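Local coordinates for 6-phospho-alpha-glucosidase (Merdibacter massiliensis, PDB 6VC6), which probably hydrolyses 6-phosphorylated alpha-glucosides as a family 4 glycosidase, binding NAD and a manganese ion beside the sugar phosphate, at residues S129-R134 and R157-D162; I176-S181 and V186-L191; F204-D209 and G213-P218. All blocks are in the same frame, centred on the assembly; numbering follows the deposited sequence.

Interaction 1 (S129-R134 and R157-D162); sequences SIHQIR and RREFPD
Phe-160 pushes the far end of its ring between two side chains of helix 113-136, lying against Ile-130 and pointing an edge at His-131. Over one face of the phenyl ring sits the CG2 methyl of Ile-130, a CH-pi contact in which CG2 stands 3.8 Å from the ring centroid and displaced toward the rim, nearest to CZ at 3.5 Å. That methyl is anti to the isoleucine's backbone N, a setting that places it over the ring face while the CG1 branch leads away from Phe-160; the side chain also touches Met-83 and Ile-142 of the central sheet. The opposite face of the same ring is backed by the CG methylene of its own neighbour, Glu-159.

With His-131 the geometry is edge-to-face. The phenyl atoms CE1 and CZ meet the imidazole from one side, CZ being set over the middle of its face; the centroids are 4.8 Å apart and the planes open at 54°. The closest atoms are CE1 of His-131 and CE1 of Phe-160, at 3.5 Å.

The imidazole edge is used differently. NE2 of His-131 donates to OE2 of Glu-159 at 2.9 Å, with the carboxylate oxygen in the ring plane, whereas the ring nitrogen approaches that oxygen from above the carboxylate plane. The other carboxylate oxygen, OE1, is bonded to Tyr-399 of helix 378-400, so Glu-159 links three helices. In the NAD-binding Rossmann-like domain, Phe-160 packs on helix 113-136 just as helix 149-159 ends. With one face against phenyl and one N-H on a carboxylate, the imidazole has its rotation fixed, and the nearby negative charge would probably favour its protonated form.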
# COMPACT_ATOMS: atom_id res chain seq x y z
N SER A 129 0.59 17.41 -1.84
CA SER A 129 1.73 17.04 -2.67
C SER A 129 1.35 16.94 -4.14
O SER A 129 2.12 17.37 -5.02
CB SER A 129 2.32 15.71 -2.18
OG SER A 129 3.43 15.33 -2.98
N ILE A 130 0.18 16.37 -4.44
CA ILE A 130 -0.24 16.23 -5.83
C ILE A 130 -0.45 17.60 -6.47
O ILE A 130 -0.12 17.82 -7.64
CB ILE A 130 -1.50 15.36 -5.93
CG1 ILE A 130 -1.27 13.99 -5.29
CG2 ILE A 130 -1.94 15.22 -7.39
CD1 ILE A 130 -0.83 12.91 -6.26
N HIS A 131 -1.00 18.55 -5.70
CA HIS A 131 -1.19 19.90 -6.22
C HIS A 131 0.14 20.53 -6.63
O HIS A 131 0.23 21.22 -7.64
CB HIS A 131 -1.90 20.78 -5.19
CG HIS A 131 -3.39 20.65 -5.21
ND1 HIS A 131 -4.14 20.86 -6.35
CD2 HIS A 131 -4.27 20.33 -4.23
CE1 HIS A 131 -5.42 20.68 -6.07
NE2 HIS A 131 -5.52 20.36 -4.79
N GLN A 132 1.18 20.28 -5.83
CA GLN A 132 2.50 20.77 -6.18
C GLN A 132 3.01 20.13 -7.45
O GLN A 132 3.55 20.80 -8.31
CB GLN A 132 3.48 20.52 -5.05
CG GLN A 132 3.29 21.42 -3.85
CD GLN A 132 4.34 21.20 -2.79
OE1 GLN A 132 5.05 20.21 -2.80
NE2 GLN A 132 4.46 22.14 -1.87
N ILE A 133 2.82 18.82 -7.57
CA ILE A 133 3.30 18.07 -8.72
C ILE A 133 2.62 18.56 -10.00
O ILE A 133 3.27 18.74 -11.01
CB ILE A 133 3.01 16.56 -8.56
CG1 ILE A 133 3.79 15.99 -7.38
CG2 ILE A 133 3.34 15.80 -9.83
CD1 ILE A 133 3.28 14.65 -6.90
N ARG A 134 1.32 18.78 -9.92
CA ARG A 134 0.53 19.21 -11.06
C ARG A 134 0.89 20.63 -11.49
O ARG A 134 0.61 21.03 -12.61
CB ARG A 134 -0.96 19.04 -10.79
CG ARG A 134 -1.41 17.59 -10.78
CD ARG A 134 -0.73 16.78 -11.86
NE ARG A 134 -1.32 15.46 -12.01
CZ ARG A 134 -0.70 14.41 -12.52
NH1 ARG A 134 -1.31 13.26 -12.62
NH2 ARG A 134 0.55 14.51 -12.94
N ARG A 157 -9.97 10.72 -5.44
CA ARG A 157 -11.09 10.67 -6.38
C ARG A 157 -11.90 11.96 -6.34
O ARG A 157 -12.35 12.46 -7.37
CB ARG A 157 -11.98 9.46 -6.08
CG ARG A 157 -13.23 9.38 -6.93
CD ARG A 157 -14.19 8.33 -6.41
NE ARG A 157 -14.84 8.73 -5.16
CZ ARG A 157 -15.90 9.54 -5.10
NH1 ARG A 157 -16.42 10.04 -6.21
NH2 ARG A 157 -16.43 9.85 -3.92
N ARG A 158 -12.09 12.52 -5.14
CA ARG A 158 -12.86 13.75 -5.00
C ARG A 158 -12.04 14.97 -5.38
O ARG A 158 -12.55 15.89 -6.03
CB ARG A 158 -13.38 13.89 -3.57
CG ARG A 158 -14.22 12.72 -3.08
CD ARG A 158 -14.98 13.10 -1.82
NE ARG A 158 -15.51 11.93 -1.12
CZ ARG A 158 -16.20 12.00 0.01
NH1 ARG A 158 -16.43 13.18 0.58
NH2 ARG A 158 -16.65 10.89 0.59
N GLU A 159 -10.76 15.01 -4.98
CA GLU A 159 -9.95 16.20 -5.20
C GLU A 159 -9.58 16.35 -6.67
O GLU A 159 -9.53 17.48 -7.19
CB GLU A 159 -8.70 16.15 -4.34
CG GLU A 159 -7.85 17.41 -4.40
CD GLU A 159 -8.49 18.58 -3.68
OE1 GLU A 159 -9.16 18.36 -2.65
OE2 GLU A 159 -8.32 19.73 -4.13
N PHE A 160 -9.31 15.25 -7.36
CA PHE A 160 -8.88 15.26 -8.76
C PHE A 160 -9.80 14.36 -9.58
O PHE A 160 -9.41 13.28 -10.01
CB PHE A 160 -7.42 14.82 -8.88
CG PHE A 160 -6.49 15.57 -7.97
CD1 PHE A 160 -6.02 16.83 -8.32
CD2 PHE A 160 -6.09 15.02 -6.76
CE1 PHE A 160 -5.16 17.52 -7.49
CE2 PHE A 160 -5.23 15.71 -5.93
CZ PHE A 160 -4.77 16.96 -6.29
N PRO A 161 -11.04 14.80 -9.82
CA PRO A 161 -11.99 13.93 -10.54
C PRO A 161 -11.66 13.78 -12.01
O PRO A 161 -12.03 12.76 -12.61
CB PRO A 161 -13.33 14.64 -10.33
CG PRO A 161 -12.97 16.08 -10.17
CD PRO A 161 -11.64 16.10 -9.45
N ASP A 162 -10.96 14.74 -12.61
CA ASP A 162 -10.64 14.70 -14.03
C ASP A 162 -9.20 14.28 -14.30
O ASP A 162 -8.80 14.20 -15.47
CB ASP A 162 -10.91 16.06 -14.68
CG ASP A 162 -12.32 16.55 -14.42
OD1 ASP A 162 -12.48 17.67 -13.89
OD2 ASP A 162 -13.28 15.82 -14.75

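Interaction 2 (I176-S181 and V186-L191); sequences IMRSVS and VSWEDL
Arg-178 and Trp-188 lie alongside each other and point the same way, and their stack is a cation-pi contact supported by aliphatic carbon. The guanidinium carbon CZ of Arg-178 is 4.0 Å from the centroid of the five-membered ring of Trp-188, off-centre, with the two planes 32° apart. Nearer the backbone, CG of Arg-178 rests over the same indole face, so the extended arginine chain follows the ring from its root to its charged end. Trp-188 has CG between its backbone N and carbonyl carbon (chi1 77°), which turns the indole toward the helix. The guanidinium is steadied from outside by a salt bridge from NE to Glu-174 and a bond from NH1 to Gln-232, while the other face of the indole is covered by CG of Glu-189.

Hydrogen bonds join the backbones near the end of the helix. The amide of Val-186 donates to the carbonyl oxygen of Ser-181, N to O 3.0 Å. OG of Ser-181 donates to O of Arg-178 at 2.6 Å, a bond within the helix that sets the hydroxyl's direction; a water donates to that OG and accepts from the amide N of Trp-188, 3.0 Å from the latter. The Val-186 bond and the water bridge hold the loop, with its 3-10 turn at 188-189, to helix 172-184, in a helix-loop-strand connection leading into strand 191-196 of the small antiparallel sheet.

Apolar contacts gather around Leu-191, the first residue of that strand. Its CD1 lies 4.0 Å from CG1 of Val-180, and its CB meets the selenium of Met-177, present as selenomethionine, at 4.2 Å. The chain of Met-177, bent at chi2 and chi3, also touches Phe-204 and Val-207 of strand 201-209. Separately, CD1 of Leu-191 makes van der Waals contact with the helix backbone, 3.4 Å from O of Met-177.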
# COMPACT_ATOMS: atom_id res chain seq x y z
N ILE A 176 0.62 -12.56 -2.14
CA ILE A 176 -0.13 -13.79 -1.93
C ILE A 176 0.08 -14.75 -3.09
O ILE A 176 0.23 -15.97 -2.88
CB ILE A 176 -1.62 -13.47 -1.71
CG1 ILE A 176 -1.84 -12.86 -0.33
CG2 ILE A 176 -2.48 -14.72 -1.87
CD1 ILE A 176 -3.13 -12.09 -0.20
N MSE A 177 0.10 -14.24 -4.31
CA MSE A 177 0.39 -15.05 -5.48
C MSE A 177 1.80 -15.62 -5.40
O MSE A 177 2.04 -16.77 -5.78
CB MSE A 177 0.21 -14.24 -6.77
CG MSE A 177 -1.23 -13.89 -7.10
SE MSE A 177 -2.35 -15.46 -7.44
CE MSE A 177 -3.18 -15.63 -5.68
N ARG A 178 2.73 -14.80 -4.90
CA ARG A 178 4.09 -15.28 -4.69
C ARG A 178 4.12 -16.38 -3.64
O ARG A 178 4.85 -17.37 -3.78
CB ARG A 178 5.00 -14.12 -4.27
CG ARG A 178 5.32 -13.15 -5.39
CD ARG A 178 6.12 -11.96 -4.87
NE ARG A 178 6.62 -11.12 -5.95
CZ ARG A 178 7.80 -11.29 -6.54
NH1 ARG A 178 8.61 -12.27 -6.15
NH2 ARG A 178 8.18 -10.48 -7.52
N SER A 179 3.34 -16.23 -2.57
CA SER A 179 3.26 -17.28 -1.55
C SER A 179 2.62 -18.54 -2.11
O SER A 179 3.03 -19.65 -1.76
CB SER A 179 2.47 -16.77 -0.34
OG SER A 179 3.14 -15.70 0.30
N VAL A 180 1.63 -18.39 -2.98
CA VAL A 180 1.00 -19.55 -3.62
C VAL A 180 2.00 -20.26 -4.52
O VAL A 180 2.02 -21.50 -4.59
CB VAL A 180 -0.26 -19.11 -4.38
CG1 VAL A 180 -0.68 -20.18 -5.38
CG2 VAL A 180 -1.39 -18.80 -3.41
N SER A 181 2.84 -19.50 -5.22
CA SER A 181 3.84 -20.11 -6.09
C SER A 181 4.83 -20.96 -5.31
O SER A 181 5.28 -22.01 -5.80
CB SER A 181 4.58 -19.03 -6.88
OG SER A 181 5.49 -18.33 -6.06
N VAL A 186 5.84 -23.42 -8.38
CA VAL A 186 5.68 -22.89 -9.73
C VAL A 186 6.18 -21.45 -9.74
O VAL A 186 6.45 -20.86 -8.69
CB VAL A 186 4.22 -22.95 -10.22
CG1 VAL A 186 3.75 -24.40 -10.34
CG2 VAL A 186 3.31 -22.17 -9.28
N SER A 187 6.32 -20.90 -10.94
CA SER A 187 6.64 -19.49 -11.09
C SER A 187 5.39 -18.66 -10.84
O SER A 187 4.32 -18.96 -11.38
CB SER A 187 7.20 -19.22 -12.49
OG SER A 187 7.23 -17.83 -12.76
N TRP A 188 5.53 -17.62 -10.01
CA TRP A 188 4.37 -16.80 -9.68
C TRP A 188 3.83 -16.06 -10.89
O TRP A 188 2.65 -15.68 -10.90
CB TRP A 188 4.73 -15.81 -8.57
CG TRP A 188 5.53 -14.63 -9.02
CD1 TRP A 188 6.89 -14.52 -9.06
CD2 TRP A 188 5.02 -13.37 -9.49
NE1 TRP A 188 7.26 -13.28 -9.53
CE2 TRP A 188 6.13 -12.56 -9.80
CE3 TRP A 188 3.73 -12.86 -9.67
CZ2 TRP A 188 5.99 -11.26 -10.29
CZ3 TRP A 188 3.59 -11.57 -10.16
CH2 TRP A 188 4.71 -10.79 -10.46
N GLU A 189 4.65 -15.86 -11.92
CA GLU A 189 4.20 -15.22 -13.15
C GLU A 189 3.30 -16.11 -13.99
O GLU A 189 2.76 -15.64 -15.00
CB GLU A 189 5.41 -14.78 -13.98
CG GLU A 189 6.08 -13.51 -13.48
CD GLU A 189 7.49 -13.75 -12.99
OE1 GLU A 189 8.43 -13.16 -13.56
OE2 GLU A 189 7.66 -14.54 -12.03
N ASP A 190 3.10 -17.38 -13.61
CA ASP A 190 2.25 -18.30 -14.34
C ASP A 190 0.91 -18.52 -13.65
O ASP A 190 0.25 -19.54 -13.89
CB ASP A 190 2.97 -19.64 -14.54
CG ASP A 190 4.18 -19.51 -15.44
OD1 ASP A 190 5.20 -20.18 -15.17
OD2 ASP A 190 4.11 -18.75 -16.42
N LEU A 191 0.49 -17.59 -12.79
CA LEU A 191 -0.79 -17.67 -12.10
C LEU A 191 -1.69 -16.54 -12.56
O LEU A 191 -1.27 -15.38 -12.58
CB LEU A 191 -0.59 -17.61 -10.58
CG LEU A 191 0.38 -18.62 -9.97
CD1 LEU A 191 0.74 -18.22 -8.54
CD2 LEU A 191 -0.22 -20.02 -9.99
O HOH W 1 7.90 -17.64 -8.17

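Interaction 3 (F204-D209 and G213-P218); sequences FTHVYD and GEDLLP
Asp-215 grips His-206 and the backbone at Val-207 with a single carboxylate. ND1 of His-206 donates to OD2 of Asp-215 at 2.9 Å, almost straight (172°) and in the plane of the imidazole, though it meets the oxygen from above the carboxylate plane. The second oxygen, OD1, takes the amide N of Val-207 at 3.2 Å and, from the opposite face of the carboxylate, the amide N of Leu-217, a capping bond: Asp-215 precedes the turn that leads into the following helix.

Backbone bonds continue the join. Leu-216 N gives to Val-207 O at 2.7 Å and Asp-209 N to Glu-214 O, flanking a single antiparallel bridge in which Tyr-208 and Asp-215 are a non-hydrogen-bonded pair. Gly-213 N, bonded to Asp-209 O, closes the turn, and Gly-213 adopts a positive phi (80°) suited to glycine where the chain reverses.

Packing lies around this polar centre. The Tyr-208 ring brings CE2 to 3.8 Å from CB of Asp-215, and its OH stands over the face of His-206. CD1 of Leu-217 meets CG2 of Val-207 at 4.2 Å and its CD2 touches the carbonyl O of Thr-205, while CD1 of Leu-216 lies against CB of Asp-209. Because OD1 of Asp-215 accepts an amide of the strand and another from the helix start, one oxygen ties the two elements together.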
# COMPACT_ATOMS: atom_id res chain seq x y z
N PHE A 204 -9.56 -14.00 -3.39
CA PHE A 204 -9.31 -14.61 -4.69
C PHE A 204 -10.35 -15.69 -4.93
O PHE A 204 -10.39 -16.69 -4.20
CB PHE A 204 -7.90 -15.20 -4.76
CG PHE A 204 -6.80 -14.17 -4.76
CD1 PHE A 204 -6.29 -13.69 -5.96
CD2 PHE A 204 -6.27 -13.69 -3.58
CE1 PHE A 204 -5.28 -12.74 -5.97
CE2 PHE A 204 -5.26 -12.75 -3.58
CZ PHE A 204 -4.77 -12.27 -4.78
N THR A 205 -11.19 -15.49 -5.95
CA THR A 205 -12.21 -16.47 -6.28
C THR A 205 -11.70 -17.57 -7.20
O THR A 205 -12.28 -18.67 -7.21
CB THR A 205 -13.42 -15.79 -6.93
OG1 THR A 205 -13.03 -15.22 -8.19
CG2 THR A 205 -13.95 -14.69 -6.02
N HIS A 206 -10.65 -17.31 -7.97
CA HIS A 206 -10.04 -18.32 -8.83
C HIS A 206 -8.54 -18.04 -8.92
O HIS A 206 -8.11 -16.88 -8.85
CB HIS A 206 -10.65 -18.34 -10.23
CG HIS A 206 -12.12 -18.65 -10.25
ND1 HIS A 206 -12.61 -19.93 -10.05
CD2 HIS A 206 -13.20 -17.86 -10.45
CE1 HIS A 206 -13.93 -19.90 -10.12
NE2 HIS A 206 -14.31 -18.66 -10.36
N VAL A 207 -7.76 -19.10 -9.08
CA VAL A 207 -6.32 -19.01 -9.31
C VAL A 207 -6.02 -19.96 -10.47
O VAL A 207 -5.81 -21.16 -10.27
CB VAL A 207 -5.50 -19.37 -8.07
CG1 VAL A 207 -4.01 -19.18 -8.35
CG2 VAL A 207 -5.92 -18.52 -6.88
N TYR A 208 -6.00 -19.42 -11.68
CA TYR A 208 -5.87 -20.23 -12.88
C TYR A 208 -4.40 -20.39 -13.28
O TYR A 208 -3.61 -19.46 -13.16
CB TYR A 208 -6.64 -19.61 -14.04
CG TYR A 208 -8.14 -19.61 -13.88
CD1 TYR A 208 -8.86 -18.42 -13.86
CD2 TYR A 208 -8.85 -20.80 -13.75
CE1 TYR A 208 -10.23 -18.41 -13.71
CE2 TYR A 208 -10.22 -20.80 -13.61
CZ TYR A 208 -10.91 -19.61 -13.59
OH TYR A 208 -12.28 -19.61 -13.44
N ASP A 209 -4.06 -21.58 -13.76
CA ASP A 209 -2.76 -21.80 -14.38
C ASP A 209 -2.71 -21.08 -15.72
O ASP A 209 -3.68 -21.08 -16.48
CB ASP A 209 -2.50 -23.29 -14.56
CG ASP A 209 -1.24 -23.57 -15.36
OD1 ASP A 209 -0.14 -23.23 -14.87
OD2 ASP A 209 -1.34 -24.13 -16.47
N GLY A 213 -5.04 -23.15 -17.86
CA GLY A 213 -6.28 -22.57 -17.41
C GLY A 213 -7.00 -23.35 -16.33
O GLY A 213 -8.12 -22.98 -15.97
N GLU A 214 -6.40 -24.41 -15.80
CA GLU A 214 -7.03 -25.16 -14.73
C GLU A 214 -7.05 -24.34 -13.45
O GLU A 214 -6.07 -23.69 -13.09
CB GLU A 214 -6.28 -26.48 -14.49
CG GLU A 214 -6.88 -27.33 -13.38
CD GLU A 214 -5.89 -28.33 -12.81
OE1 GLU A 214 -4.67 -28.10 -12.92
OE2 GLU A 214 -6.33 -29.35 -12.24
N ASP A 215 -8.20 -24.36 -12.77
CA ASP A 215 -8.33 -23.67 -11.49
C ASP A 215 -7.47 -24.38 -10.45
O ASP A 215 -7.79 -25.50 -10.03
CB ASP A 215 -9.79 -23.62 -11.06
CG ASP A 215 -10.04 -22.61 -9.95
OD1 ASP A 215 -9.06 -21.98 -9.48
OD2 ASP A 215 -11.21 -22.45 -9.55
N LEU A 216 -6.38 -23.75 -10.04
CA LEU A 216 -5.49 -24.32 -9.05
C LEU A 216 -5.97 -24.10 -7.62
O LEU A 216 -5.37 -24.65 -6.69
CB LEU A 216 -4.08 -23.74 -9.20
CG LEU A 216 -3.43 -23.92 -10.58
CD1 LEU A 216 -2.13 -23.14 -10.67
CD2 LEU A 216 -3.20 -25.40 -10.87
N LEU A 217 -7.04 -23.32 -7.43
CA LEU A 217 -7.53 -23.05 -6.09
C LEU A 217 -7.94 -24.29 -5.31
O LEU A 217 -7.64 -24.35 -4.10
CB LEU A 217 -8.68 -22.04 -6.16
CG LEU A 217 -9.15 -21.42 -4.84
CD1 LEU A 217 -7.98 -20.80 -4.09
CD2 LEU A 217 -10.24 -20.39 -5.09
N PRO A 218 -8.61 -25.29 -5.89
CA PRO A 218 -8.90 -26.51 -5.11
C PRO A 218 -7.65 -27.18 -4.56
O PRO A 218 -7.66 -27.65 -3.41
CB PRO A 218 -9.63 -27.41 -6.12
CG PRO A 218 -10.27 -26.46 -7.06
CD PRO A 218 -9.31 -25.32 -7.20

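Overall arrangement
Interactions 2 and 3 are neighbours, with centres about 11 Å apart, and share the small antiparallel sheet: Met-177 and Ile-176 pack on Phe-204, and Leu-191 on Leu-216, so apolar side chains of both meet at several points. Interaction 1 stands alone, its centre about 35 Å from that of interaction 2, across the centre of the chain, and joins two helices beside the NAD-binding sheet. All three are partly buried and each combines polar with apolar contacts. A histidine-carboxylate bond recurs in 1 and 3, between helices in one and at a strand-to-helix turn in the other, whereas 2 combines a cation-pi stack with one direct backbone bond and a water bridge.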